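Local coordinates for ferripyochelin binding protein (Pyrococcus horikoshii, PDB 1V3W) that probably catalyses the reversible hydration of carbon dioxide as a trimeric gamma-class carbonic anhydrase that carries zinc and also binds calcium, at residues A[130-135]-A[140-145]; A[57-62]-A[157-162]; A[110-115]-A[150-155]; A[36-41]-A[164-169]. All blocks are in the same frame, centred on the assembly; numbering follows the deposited sequence. Where two conformers were deposited one is given.

Contact 1 of 4, residues A[130-135]-A[140-145]; sequences YSLVLG and VVRQLT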
loop_
_atom_site.group_PDB
_atom_site.type_symbol
_atom_site.label_atom_id
_atom_site.label_comp_id
_atom_site.label_asym_id
_atom_site.label_seq_id
_atom_site.Cartn_x
_atom_site.Cartn_y
_atom_site.Cartn_z
ATOM N N TYR A 130 -4.071 -12.253 23.690
ATOM C CA TYR A 130 -2.750 -11.951 24.238
ATOM C C TYR A 130 -1.573 -12.534 23.466
ATOM O O TYR A 130 -0.520 -12.805 24.040
ATOM C CB TYR A 130 -2.703 -12.410 25.698
ATOM C CG TYR A 130 -3.747 -11.726 26.547
ATOM C CD1 TYR A 130 -3.606 -10.387 26.904
ATOM C CD2 TYR A 130 -4.910 -12.395 26.939
ATOM C CE1 TYR A 130 -4.594 -9.724 27.625
ATOM C CE2 TYR A 130 -5.907 -11.741 27.661
ATOM C CZ TYR A 130 -5.739 -10.405 27.997
ATOM O OH TYR A 130 -6.719 -9.736 28.699
ATOM N N SER A 131 -1.746 -12.699 22.160
ATOM C CA SER A 131 -0.696 -13.258 21.313
ATOM C C SER A 131 0.081 -12.220 20.513
ATOM O O SER A 131 -0.459 -11.180 20.124
ATOM C CB SER A 131 -1.292 -14.246 20.305
ATOM O OG SER A 131 -1.993 -15.303 20.930
ATOM N N LEU A 132 1.358 -12.515 20.285
ATOM C CA LEU A 132 2.213 -11.687 19.447
ATOM C C LEU A 132 2.394 -12.590 18.235
ATOM O O LEU A 132 2.832 -13.734 18.371
ATOM C CB LEU A 132 3.582 -11.422 20.082
ATOM C CG LEU A 132 4.568 -10.791 19.085
ATOM C CD1 LEU A 132 4.034 -9.442 18.617
ATOM C CD2 LEU A 132 5.938 -10.627 19.723
ATOM N N VAL A 133 2.035 -12.090 17.059
ATOM C CA VAL A 133 2.142 -12.871 15.835
ATOM C C VAL A 133 3.198 -12.302 14.897
ATOM O O VAL A 133 3.189 -11.110 14.586
ATOM C CB VAL A 133 0.787 -12.917 15.095
ATOM C CG1 VAL A 133 0.895 -13.797 13.858
ATOM C CG2 VAL A 133 -0.296 -13.434 16.033
ATOM N N LEU A 134 4.109 -13.164 14.458
ATOM C CA LEU A 134 5.177 -12.764 13.548
ATOM C C LEU A 134 5.351 -13.792 12.440
ATOM O O LEU A 134 4.995 -14.963 12.604
ATOM C CB LEU A 134 6.509 -12.647 14.293
ATOM C CG LEU A 134 6.627 -11.703 15.488
ATOM C CD1 LEU A 134 8.040 -11.801 16.050
ATOM C CD2 LEU A 134 6.320 -10.279 15.066
ATOM N N GLY A 135 5.894 -13.342 11.314
ATOM C CA GLY A 135 6.161 -14.243 10.207
ATOM C C GLY A 135 5.150 -14.391 9.090
ATOM O O GLY A 135 4.061 -13.817 9.113
ATOM N N VAL A 140 2.187 -17.572 16.331
ATOM C CA VAL A 140 2.107 -16.929 17.637
ATOM C C VAL A 140 3.480 -17.289 18.191
ATOM O O VAL A 140 3.781 -18.469 18.372
ATOM C CB VAL A 140 1.039 -17.557 18.563
ATOM C CG1 VAL A 140 1.245 -17.065 19.991
ATOM C CG2 VAL A 140 -0.355 -17.190 18.089
ATOM N N VAL A 141 4.314 -16.290 18.446
ATOM C CA VAL A 141 5.657 -16.547 18.950
ATOM C C VAL A 141 5.763 -16.473 20.470
ATOM O O VAL A 141 6.680 -17.044 21.064
ATOM C CB VAL A 141 6.666 -15.571 18.318
ATOM C CG1 VAL A 141 6.751 -15.823 16.819
ATOM C CG2 VAL A 141 6.242 -14.138 18.587
ATOM N N ARG A 142 4.823 -15.773 21.094
ATOM C CA ARG A 142 4.801 -15.629 22.547
ATOM C C ARG A 142 3.595 -14.797 22.956
ATOM O O ARG A 142 2.879 -14.269 22.108
ATOM C CB ARG A 142 6.076 -14.936 23.046
ATOM C CG ARG A 142 6.229 -13.478 22.613
ATOM C CD ARG A 142 7.415 -12.829 23.319
ATOM N NE ARG A 142 7.716 -11.484 22.830
ATOM C CZ ARG A 142 6.950 -10.416 23.029
ATOM N NH1 ARG A 142 5.819 -10.516 23.714
ATOM N NH2 ARG A 142 7.321 -9.238 22.541
ATOM N N GLN A 143 3.370 -14.688 24.260
ATOM C CA GLN A 143 2.261 -13.890 24.764
ATOM C C GLN A 143 2.756 -12.457 24.956
ATOM O O GLN A 143 3.958 -12.217 25.089
ATOM C CB GLN A 143 1.754 -14.448 26.096
ATOM C CG GLN A 143 1.163 -15.855 26.027
ATOM C CD GLN A 143 0.043 -15.983 25.009
ATOM O OE1 GLN A 143 0.287 -16.217 23.824
ATOM N NE2 GLN A 143 -1.195 -15.820 25.466
ATOM N N LEU A 144 1.832 -11.504 24.965
ATOM C CA LEU A 144 2.201 -10.107 25.143
ATOM C C LEU A 144 2.624 -9.801 26.572
ATOM O O LEU A 144 2.226 -10.491 27.511
ATOM C CB LEU A 144 1.031 -9.185 24.787
ATOM C CG LEU A 144 0.441 -9.229 23.379
ATOM C CD1 LEU A 144 -0.587 -8.113 23.255
ATOM C CD2 LEU A 144 1.536 -9.062 22.337
ATOM N N THR A 145 3.430 -8.755 26.722
ATOM C CA THR A 145 3.882 -8.315 28.033
ATOM C C THR A 145 2.847 -7.308 28.522
ATOM O O THR A 145 1.990 -6.874 27.752
ATOM C CB THR A 145 5.241 -7.602 27.952
ATOM O OG1 THR A 145 5.111 -6.423 27.147
ATOM C CG2 THR A 145 6.287 -8.520 27.341
HETATM O O HOH W 1 -1.468 -17.562 22.128
#
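Leu132 lays its CD2 methyl over one face of the Arg142 guanidinium, displaced toward the rim, with Leu132 CD2 3.4 Å from Arg142 NH2. At the guanidinium edge, in its plane, lie Leu144 CA and the carbonyl oxygen of Gln143, which accepts from Arg142 NH1 at 2.9 Å. Arg142 CG stands between the backbone N and the carbonyl carbon (chi1 66°), and from there the chain runs extended to NE, which brings the group across the leucine. A salt bridge from NH2 to Glu148 gives it a second polar hold, so its rotation is probably well fixed. The Gln143 amide is bridged by a water that donates to Gln143 OE1 (2.8 Å) and to Ser131 OG, a hydroxyl also bonded to Pro128 O.

Three hydrogen bonds join the backbones: Val141 N to Leu132 O and Leu132 N to Arg142 O, both 3.0 Å, and Leu144 N to Tyr130 O, 2.8 Å. Val133 and Val140 share the face turned to Ile127, with Val133 CG2 4.3 Å from Val140 CG2, and both Val140 methyls lie against Ser131 CB. A glycine in place of Val140 would probably open a gap beside Ser131 and uncover part of Val133 and Ile127. The antiparallel pairing is that of a beta hairpin, strands 131-135 and 138-143, added at the end of the parallel sheet of a left-handed beta-helix.

Contact 2 of 4, residues A[57-62]-A[157-162]; sequences NVQDNV and EIYVEL. With CA (calcium ion), chain C.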
loop_
_atom_site.group_PDB
_atom_site.type_symbol
_atom_site.label_atom_id
_atom_site.label_comp_id
_atom_site.label_asym_id
_atom_site.label_seq_id
_atom_site.Cartn_x
_atom_site.Cartn_y
_atom_site.Cartn_z
ATOM N N ASN A 57 -9.165 2.648 14.415
ATOM C CA ASN A 57 -8.621 3.442 13.320
ATOM C C ASN A 57 -8.129 2.589 12.159
ATOM O O ASN A 57 -7.587 1.503 12.354
ATOM C CB ASN A 57 -7.474 4.327 13.822
ATOM C CG ASN A 57 -6.374 3.533 14.509
ATOM O OD1 ASN A 57 -6.413 3.310 15.726
ATOM N ND2 ASN A 57 -5.393 3.100 13.737
ATOM N N VAL A 58 -8.326 3.104 10.950
ATOM C CA VAL A 58 -7.913 2.436 9.718
ATOM C C VAL A 58 -6.956 3.434 9.079
ATOM O O VAL A 58 -7.381 4.426 8.490
ATOM C CB VAL A 58 -9.126 2.191 8.800
ATOM C CG1 VAL A 58 -8.700 1.426 7.566
ATOM C CG2 VAL A 58 -10.203 1.414 9.562
ATOM N N GLN A 59 -5.662 3.161 9.200
ATOM C CA GLN A 59 -4.638 4.076 8.729
ATOM C C GLN A 59 -4.407 4.257 7.233
ATOM O O GLN A 59 -5.047 3.613 6.399
ATOM C CB GLN A 59 -3.340 3.753 9.473
ATOM C CG GLN A 59 -3.487 4.062 10.969
ATOM C CD GLN A 59 -2.335 3.572 11.822
ATOM O OE1 GLN A 59 -1.239 3.315 11.327
ATOM N NE2 GLN A 59 -2.579 3.453 13.124
ATOM N N ASP A 60 -3.497 5.170 6.908
ATOM C CA ASP A 60 -3.194 5.525 5.526
ATOM C C ASP A 60 -2.836 4.356 4.627
ATOM O O ASP A 60 -2.076 3.472 5.009
ATOM C CB ASP A 60 -2.045 6.539 5.478
ATOM C CG ASP A 60 -2.032 7.466 6.675
ATOM O OD1 ASP A 60 -2.438 8.640 6.541
ATOM O OD2 ASP A 60 -1.616 7.008 7.757
ATOM N N ASN A 61 -3.383 4.383 3.417
ATOM C CA ASN A 61 -3.127 3.368 2.400
ATOM C C ASN A 61 -3.494 1.936 2.757
ATOM O O ASN A 61 -2.991 0.984 2.157
ATOM C CB ASN A 61 -1.669 3.461 1.933
ATOM C CG ASN A 61 -1.459 4.601 0.956
ATOM O OD1 ASN A 61 -2.193 4.718 -0.019
ATOM N ND2 ASN A 61 -0.467 5.444 1.211
ATOM N N VAL A 62 -4.385 1.795 3.733
ATOM C CA VAL A 62 -4.880 0.485 4.141
ATOM C C VAL A 62 -6.022 0.106 3.202
ATOM O O VAL A 62 -6.706 0.977 2.670
ATOM C CB VAL A 62 -5.464 0.533 5.573
ATOM C CG1 VAL A 62 -6.323 -0.704 5.845
ATOM C CG2 VAL A 62 -4.347 0.616 6.585
ATOM N N GLU A 157 -6.259 5.068 21.569
ATOM C CA GLU A 157 -6.653 6.316 22.210
ATOM C C GLU A 157 -5.933 7.508 21.596
ATOM O O GLU A 157 -6.510 8.587 21.464
ATOM C CB GLU A 157 -6.389 6.246 23.714
ATOM C CG GLU A 157 -7.342 5.316 24.438
ATOM C CD GLU A 157 -7.062 5.231 25.921
ATOM O OE1 GLU A 157 -5.972 4.752 26.292
ATOM O OE2 GLU A 157 -7.932 5.644 26.718
ATOM N N ILE A 158 -4.673 7.311 21.223
ATOM C CA ILE A 158 -3.894 8.373 20.601
ATOM C C ILE A 158 -4.612 8.797 19.326
ATOM O O ILE A 158 -4.738 9.987 19.028
ATOM C CB ILE A 158 -2.468 7.888 20.244
ATOM C CG1 ILE A 158 -1.658 7.683 21.526
ATOM C CG2 ILE A 158 -1.782 8.891 19.321
ATOM C CD1 ILE A 158 -0.251 7.170 21.295
ATOM N N TYR A 159 -5.098 7.812 18.581
ATOM C CA TYR A 159 -5.801 8.083 17.338
ATOM C C TYR A 159 -7.155 8.739 17.503
ATOM O O TYR A 159 -7.576 9.522 16.648
ATOM C CB TYR A 159 -5.942 6.808 16.519
ATOM C CG TYR A 159 -4.855 6.711 15.497
ATOM C CD1 TYR A 159 -3.627 6.138 15.808
ATOM C CD2 TYR A 159 -5.015 7.302 14.246
ATOM C CE1 TYR A 159 -2.576 6.162 14.898
ATOM C CE2 TYR A 159 -3.978 7.338 13.333
ATOM C CZ TYR A 159 -2.762 6.769 13.664
ATOM O OH TYR A 159 -1.740 6.835 12.750
ATOM N N VAL A 160 -7.851 8.420 18.588
ATOM C CA VAL A 160 -9.144 9.041 18.821
ATOM C C VAL A 160 -8.917 10.546 18.955
ATOM O O VAL A 160 -9.668 11.352 18.407
ATOM C CB VAL A 160 -9.805 8.493 20.099
ATOM C CG1 VAL A 160 -11.022 9.335 20.463
ATOM C CG2 VAL A 160 -10.218 7.043 19.885
ATOM N N GLU A 161 -7.861 10.921 19.671
ATOM C CA GLU A 161 -7.538 12.328 19.858
ATOM C C GLU A 161 -7.065 12.958 18.549
ATOM O O GLU A 161 -7.440 14.085 18.222
ATOM C CB GLU A 161 -6.455 12.483 20.930
ATOM C CG GLU A 161 -6.843 11.913 22.288
ATOM C CD GLU A 161 -8.109 12.536 22.851
ATOM O OE1 GLU A 161 -8.140 13.773 23.027
ATOM O OE2 GLU A 161 -9.075 11.787 23.121
ATOM N N LEU A 162 -6.245 12.222 17.803
ATOM C CA LEU A 162 -5.720 12.701 16.531
ATOM C C LEU A 162 -6.875 12.982 15.574
ATOM O O LEU A 162 -6.897 14.004 14.890
ATOM C CB LEU A 162 -4.780 11.647 15.939
ATOM C CG LEU A 162 -3.632 12.102 15.038
ATOM C CD1 LEU A 162 -2.845 13.218 15.715
ATOM C CD2 LEU A 162 -2.729 10.910 14.755
HETATM CA CA CA C . -3.414 4.791 -1.925
#
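Tyr159 reaches from helix 146-169 to two side-chain amides that both lie nearly parallel to its ring. The Asn57 amide is stacked over one face, its plane 17° from that of the ring, and Asn57 CG is 3.7 Å from Tyr159 CG. A chi1 of 56° swings the Asn57 amide up to the root of the tyrosine. Gln59 serves the hydroxyl end: its chain, extended beyond CG, crosses the tyrosine at about a right angle, and its amide is tilted 14° from the ring plane. Gln59 NE2 approaches obliquely to 3.2 Å from Tyr159 CE1, and Gln59 CD is 3.4 Å from Tyr159 OH. On the face opposite Asn57, Leu162 CD2 lies 4.0 Å above the ring plane, toward the rim.

The polar ends have partners beyond this pair of segments. Tyr159 OH is hydrogen-bonded to Arg44 of the second subunit, which also forms a salt bridge with Asp60, while Gln59 OE1 accepts a weak bond from His82 N.

The type II turn from Gln59 to Val62 then delivers Asn61, whose OD1 binds calcium at 2.3 Å. Asn61 and Ser40 from each of the three subunits supply the six ligand atoms, so this ion sits where all three chains meet. Tyr159, itself a residue of the zinc site, is about 3 Å from a zinc ion at nearest atoms. Flat amides against the ring and an arginine at its hydroxyl would probably limit how far Tyr159 can swing, holding the phenol at the intersubunit zinc site.

Contact 3 of 4, residues A[110-115]-A[150-155]; sequences GDHVII and EWTKKN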
loop_
_atom_site.group_PDB
_atom_site.type_symbol
_atom_site.label_atom_id
_atom_site.label_comp_id
_atom_site.label_asym_id
_atom_site.label_seq_id
_atom_site.Cartn_x
_atom_site.Cartn_y
_atom_site.Cartn_z
ATOM N N GLY A 110 -7.927 -12.883 18.097
ATOM C CA GLY A 110 -8.443 -12.670 19.438
ATOM C C GLY A 110 -8.220 -11.262 19.959
ATOM O O GLY A 110 -7.769 -10.381 19.227
ATOM N N ASP A 111 -8.535 -11.052 21.233
ATOM C CA ASP A 111 -8.376 -9.742 21.852
ATOM C C ASP A 111 -6.975 -9.553 22.418
ATOM O O ASP A 111 -6.316 -10.521 22.804
ATOM C CB ASP A 111 -9.404 -9.558 22.970
ATOM C CG ASP A 111 -10.807 -9.926 22.540
ATOM O OD1 ASP A 111 -11.209 -9.555 21.416
ATOM O OD2 ASP A 111 -11.511 -10.583 23.333
ATOM N N HIS A 112 -6.529 -8.301 22.469
ATOM C CA HIS A 112 -5.204 -7.973 22.980
ATOM C C HIS A 112 -4.145 -8.762 22.225
ATOM O O HIS A 112 -3.394 -9.553 22.799
ATOM C CB HIS A 112 -5.125 -8.274 24.478
ATOM C CG HIS A 112 -5.946 -7.347 25.319
ATOM N ND1 HIS A 112 -5.683 -5.998 25.414
ATOM C CD2 HIS A 112 -7.027 -7.575 26.103
ATOM C CE1 HIS A 112 -6.564 -5.434 26.221
ATOM N NE2 HIS A 112 -7.391 -6.369 26.652
ATOM N N VAL A 113 -4.102 -8.531 20.919
ATOM C CA VAL A 113 -3.155 -9.195 20.038
ATOM C C VAL A 113 -2.373 -8.162 19.243
ATOM O O VAL A 113 -2.891 -7.101 18.899
ATOM C CB VAL A 113 -3.887 -10.132 19.042
ATOM C CG1 VAL A 113 -2.937 -10.583 17.934
ATOM C CG2 VAL A 113 -4.440 -11.337 19.782
ATOM N N ILE A 114 -1.111 -8.467 18.976
ATOM C CA ILE A 114 -0.287 -7.588 18.166
ATOM C C ILE A 114 0.217 -8.422 17.007
ATOM O O ILE A 114 0.809 -9.483 17.207
ATOM C CB ILE A 114 0.926 -7.026 18.939
ATOM C CG1 ILE A 114 0.444 -6.065 20.029
ATOM C CG2 ILE A 114 1.866 -6.289 17.980
ATOM C CD1 ILE A 114 1.560 -5.473 20.865
ATOM N N ILE A 115 -0.072 -7.963 15.795
ATOM C CA ILE A 115 0.386 -8.633 14.589
ATOM C C ILE A 115 1.587 -7.806 14.147
ATOM O O ILE A 115 1.476 -6.595 13.949
ATOM C CB ILE A 115 -0.686 -8.607 13.480
ATOM C CG1 ILE A 115 -1.985 -9.255 13.979
ATOM C CG2 ILE A 115 -0.162 -9.319 12.240
ATOM C CD1 ILE A 115 -1.856 -10.714 14.376
ATOM N N GLU A 150 -1.012 -2.791 27.523
ATOM C CA GLU A 150 -1.494 -1.440 27.765
ATOM C C GLU A 150 -1.415 -0.659 26.454
ATOM O O GLU A 150 -2.240 0.217 26.191
ATOM C CB GLU A 150 -0.651 -0.762 28.855
ATOM C CG GLU A 150 -0.633 -1.529 30.182
ATOM C CD GLU A 150 -1.746 -1.123 31.140
ATOM O OE1 GLU A 150 -2.253 -2.003 31.870
ATOM O OE2 GLU A 150 -2.101 0.073 31.185
ATOM N N TRP A 151 -0.430 -0.995 25.625
ATOM C CA TRP A 151 -0.254 -0.328 24.339
ATOM C C TRP A 151 -1.377 -0.679 23.358
ATOM O O TRP A 151 -1.734 0.136 22.506
ATOM C CB TRP A 151 1.107 -0.696 23.731
ATOM C CG TRP A 151 1.392 -0.028 22.412
ATOM C CD1 TRP A 151 1.701 -0.643 21.233
ATOM C CD2 TRP A 151 1.386 1.383 22.143
ATOM N NE1 TRP A 151 1.889 0.296 20.247
ATOM C CE2 TRP A 151 1.707 1.543 20.774
ATOM C CE3 TRP A 151 1.154 2.522 22.920
ATOM C CZ2 TRP A 151 1.788 2.803 20.168
ATOM C CZ3 TRP A 151 1.233 3.776 22.316
ATOM C CH2 TRP A 151 1.553 3.902 20.951
ATOM N N THR A 152 -1.940 -1.881 23.470
ATOM C CA THR A 152 -3.020 -2.259 22.561
ATOM C C THR A 152 -4.217 -1.311 22.700
ATOM O O THR A 152 -5.028 -1.207 21.777
ATOM C CB THR A 152 -3.492 -3.734 22.758
ATOM O OG1 THR A 152 -3.945 -3.934 24.102
ATOM C CG2 THR A 152 -2.356 -4.708 22.452
ATOM N N LYS A 153 -4.333 -0.623 23.840
ATOM C CA LYS A 153 -5.419 0.348 24.034
ATOM C C LYS A 153 -4.910 1.770 23.757
ATOM O O LYS A 153 -5.552 2.541 23.048
ATOM C CB LYS A 153 -6.002 0.289 25.465
ATOM C CG LYS A 153 -7.103 1.353 25.720
ATOM C CD LYS A 153 -7.841 1.214 27.068
ATOM C CE LYS A 153 -8.829 2.376 27.286
ATOM N NZ LYS A 153 -9.719 2.217 28.477
ATOM N N LYS A 154 -3.750 2.101 24.323
ATOM C CA LYS A 154 -3.114 3.416 24.187
ATOM C C LYS A 154 -2.982 3.866 22.723
ATOM O O LYS A 154 -3.280 5.012 22.388
ATOM C CB LYS A 154 -1.732 3.361 24.884
ATOM C CG LYS A 154 -0.885 4.651 24.966
ATOM C CD LYS A 154 -0.360 4.917 26.413
ATOM C CE LYS A 154 1.158 4.666 26.737
ATOM N NZ LYS A 154 2.220 4.611 25.675
ATOM N N ASN A 155 -2.545 2.956 21.859
ATOM C CA ASN A 155 -2.372 3.257 20.438
ATOM C C ASN A 155 -3.681 3.805 19.871
ATOM O O ASN A 155 -3.702 4.829 19.181
ATOM C CB ASN A 155 -1.974 1.984 19.680
ATOM C CG ASN A 155 -1.380 2.268 18.306
ATOM O OD1 ASN A 155 -1.679 3.284 17.677
ATOM N ND2 ASN A 155 -0.546 1.351 17.828
#
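His112 donates from ND1 to the hydroxyl of Thr152, with His112 ND1 3.0 Å from Thr152 OG1 and an N-H...O angle of 157°. The oxygen lies at the ring edge, only 6° out of the imidazole plane, so the N-H is well aimed. At a chi1 of 59° the Thr152 hydroxyl is also bonded to Ile149 O, one turn back in its own helix. The same rotation puts Thr152 CG2 against the strand, 3.9 Å from Ile114 CG1.

One small side chain thereby touches both a corner and a strand of the left-handed beta-helix, whose flank is covered by helix 146-169 at this point. The imidazole is itself held by neighbours: it stacks with Tyr94 and meets the ring of Tyr130 nearly parallel. With an alanine at His112, Thr152 OG1 would probably lose the N-H it receives from the corner of the beta-helix, and Tyr94 the ring on which it stacks.

Further out, Leu144 packs on both Ile114 and Thr152, and Leu132 reaches Ile114 from the next strand. Within the helix, Glu150 O accepts from Lys154 N at 3.1 Å and from Lys153 N at 3.3 Å. Trp151 extends the packing along the sheet by leaning on Ile96, while Asn155 CB covers one face of its indole, 3.8 Å above the plane.

Contact 4 of 4, residues A[36-41]-A[164-169]; sequences SVWPSA and EKHIKG. With CA (calcium ion), chain C; CA (calcium ion), chain E; EDO (1,2-ethanediol), chain H.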
loop_
_atom_site.group_PDB
_atom_site.type_symbol
_atom_site.label_atom_id
_atom_site.label_comp_id
_atom_site.label_asym_id
_atom_site.label_seq_id
_atom_site.Cartn_x
_atom_site.Cartn_y
_atom_site.Cartn_z
ATOM N N SER A 36 -11.792 6.298 12.955
ATOM C CA SER A 36 -11.132 7.205 12.035
ATOM C C SER A 36 -10.585 6.436 10.842
ATOM O O SER A 36 -10.059 5.331 10.986
ATOM C CB SER A 36 -10.012 7.984 12.745
ATOM O OG SER A 36 -9.094 7.132 13.407
ATOM N N VAL A 37 -10.748 7.023 9.664
ATOM C CA VAL A 37 -10.280 6.434 8.416
ATOM C C VAL A 37 -9.379 7.499 7.806
ATOM O O VAL A 37 -9.813 8.619 7.525
ATOM C CB VAL A 37 -11.462 6.102 7.484
ATOM C CG1 VAL A 37 -10.950 5.521 6.177
ATOM C CG2 VAL A 37 -12.388 5.098 8.166
ATOM N N TRP A 38 -8.122 7.130 7.601
ATOM C CA TRP A 38 -7.115 8.059 7.124
ATOM C C TRP A 38 -6.876 8.135 5.620
ATOM O O TRP A 38 -7.390 7.320 4.859
ATOM C CB TRP A 38 -5.839 7.784 7.925
ATOM C CG TRP A 38 -6.132 7.955 9.396
ATOM C CD1 TRP A 38 -6.629 7.011 10.257
ATOM C CD2 TRP A 38 -6.123 9.193 10.121
ATOM N NE1 TRP A 38 -6.933 7.591 11.470
ATOM C CE2 TRP A 38 -6.623 8.917 11.416
ATOM C CE3 TRP A 38 -5.726 10.494 9.806
ATOM C CZ2 TRP A 38 -6.762 9.924 12.385
ATOM C CZ3 TRP A 38 -5.865 11.487 10.770
ATOM C CH2 TRP A 38 -6.371 11.191 12.049
ATOM N N PRO A 39 -6.109 9.143 5.168
ATOM C CA PRO A 39 -5.832 9.315 3.740
ATOM C C PRO A 39 -5.465 8.071 2.950
ATOM O O PRO A 39 -4.622 7.283 3.369
ATOM C CB PRO A 39 -4.697 10.334 3.730
ATOM C CG PRO A 39 -4.998 11.177 4.920
ATOM C CD PRO A 39 -5.381 10.150 5.962
ATOM N N SER A 40 -6.113 7.913 1.801
ATOM C CA SER A 40 -5.839 6.810 0.887
ATOM C C SER A 40 -6.265 5.426 1.366
ATOM O O SER A 40 -5.952 4.423 0.723
ATOM C CB SER A 40 -4.347 6.804 0.531
ATOM O OG SER A 40 -4.150 6.803 -0.876
ATOM N N ALA A 41 -6.967 5.367 2.492
ATOM C CA ALA A 41 -7.462 4.091 2.993
ATOM C C ALA A 41 -8.698 3.759 2.163
ATOM O O ALA A 41 -9.422 4.660 1.737
ATOM C CB ALA A 41 -7.832 4.206 4.463
ATOM N N GLU A 164 -9.931 13.815 16.270
ATOM C CA GLU A 164 -10.614 15.046 16.631
ATOM C C GLU A 164 -9.807 16.263 16.188
ATOM O O GLU A 164 -10.379 17.263 15.759
ATOM C CB GLU A 164 -10.874 15.100 18.137
ATOM C CG GLU A 164 -11.775 16.254 18.554
ATOM C CD GLU A 164 -12.290 16.112 19.973
ATOM O OE1 GLU A 164 -13.043 15.150 20.242
ATOM O OE2 GLU A 164 -11.939 16.961 20.819
ATOM N N LYS A 165 -8.485 16.180 16.293
ATOM C CA LYS A 165 -7.634 17.290 15.878
ATOM C C LYS A 165 -7.810 17.584 14.392
ATOM O O LYS A 165 -7.822 18.741 13.975
ATOM C CB LYS A 165 -6.161 16.987 16.149
ATOM C CG LYS A 165 -5.720 17.103 17.602
ATOM C CD LYS A 165 -4.314 17.700 17.684
ATOM C CE LYS A 165 -3.498 17.414 16.424
ATOM N NZ LYS A 165 -2.725 18.611 15.992
ATOM N N HIS A 166 -7.934 16.531 13.591
ATOM C CA HIS A 166 -8.116 16.690 12.152
ATOM C C HIS A 166 -9.511 17.216 11.834
ATOM O O HIS A 166 -9.675 18.071 10.968
ATOM C CB HIS A 166 -7.891 15.356 11.434
ATOM C CG HIS A 166 -6.448 15.014 11.237
ATOM N ND1 HIS A 166 -5.819 15.118 10.014
ATOM C CD2 HIS A 166 -5.508 14.577 12.108
ATOM C CE1 HIS A 166 -4.555 14.759 10.141
ATOM N NE2 HIS A 166 -4.340 14.426 11.401
ATOM N N ILE A 167 -10.513 16.695 12.533
ATOM C CA ILE A 167 -11.886 17.133 12.320
ATOM C C ILE A 167 -11.992 18.641 12.518
ATOM O O ILE A 167 -12.646 19.334 11.739
ATOM C CB ILE A 167 -12.856 16.437 13.302
ATOM C CG1 ILE A 167 -12.963 14.949 12.962
ATOM C CG2 ILE A 167 -14.237 17.092 13.236
ATOM C CD1 ILE A 167 -13.736 14.141 13.991
ATOM N N LYS A 168 -11.327 19.144 13.553
ATOM C CA LYS A 168 -11.382 20.564 13.874
ATOM C C LYS A 168 -10.340 21.461 13.218
ATOM O O LYS A 168 -10.634 22.611 12.906
ATOM C CB LYS A 168 -11.287 20.750 15.389
ATOM C CG LYS A 168 -12.344 20.007 16.176
ATOM C CD LYS A 168 -12.144 20.220 17.666
ATOM C CE LYS A 168 -13.182 19.464 18.480
ATOM N NZ LYS A 168 -12.987 19.670 19.941
ATOM N N GLY A 169 -9.134 20.948 12.999
ATOM C CA GLY A 169 -8.095 21.795 12.442
ATOM C C GLY A 169 -7.533 21.612 11.048
ATOM O O GLY A 169 -6.606 22.333 10.666
HETATM CA CA CA C . -3.414 4.791 -1.925
HETATM CA CA CA E . -14.014 16.427 22.207
HETATM C C1 EDO H . -4.807 10.277 -2.102
HETATM O O1 EDO H . -5.799 9.347 -1.684
HETATM C C2 EDO H . -5.472 11.508 -2.762
HETATM O O2 EDO H . -6.901 11.377 -2.771
HETATM O O HOH W 2 -12.376 14.920 23.394
HETATM O O HOH W 3 -12.560 18.196 23.192
#
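An edge-to-face aromatic pair at the subunit interface joins the corner after strand 36-37 to the last turns of helix 146-169. Trp38 presents the edge of its six-membered ring to the face of His166; the ring centroids are 4.7 Å apart and the planes stand at 84°, a T-shaped arrangement. Trp38 CZ3 sits over the centre of the imidazole, 3.4 Å from His166 NE2. Both imidazole nitrogens have polar partners: NE2 bonds to Asp46 of the second subunit and ND1 to Arg170. The indole is steadied by a weak bond from Trp38 NE1 to Ser36 OG at 2.9 Å and by a cation-pi contact with Arg44 of the second subunit.

Each segment also binds a calcium ion, away from the aromatic pair. The type II turn from Trp38 to Ala41 places Ser40 OG 2.4 Å from the shared calcium. On the helix, Glu164 grips another calcium with both carboxylate oxygens, and Lys168 NZ meets Glu164 OE2 at 3.0 Å in a salt bridge from above the carboxylate plane. A C-terminal helix packed along a left-handed beta-helix, within a trimer, is the arrangement of gamma-class carbonic anhydrases.

In the fold
Contacts 2, 3 and 4 all use helix 146-169, and all four contacts reach the same sheet. Contacts 1 and 3 lie with centres 11 Å apart on neighbouring strands, joined by Val133 N to Ile114 O at 2.9 Å. Contact 3 is 14 Å from contact 2, centre to centre, and Ile158 CD1 meets Trp151 CH2 at 3.7 Å. Contacts 2 and 4, with centres 8 Å apart, share the calcium held by Asn61 and Ser40. Contact 2 holds Tyr159 of the zinc site, whereas the side chain of Trp38 is about 9 Å from a bound zinc ion and that of Ile114 about 13 Å from one. Contact 1 lies at the far end of the sheet, about 30 Å from contact 4 between centres.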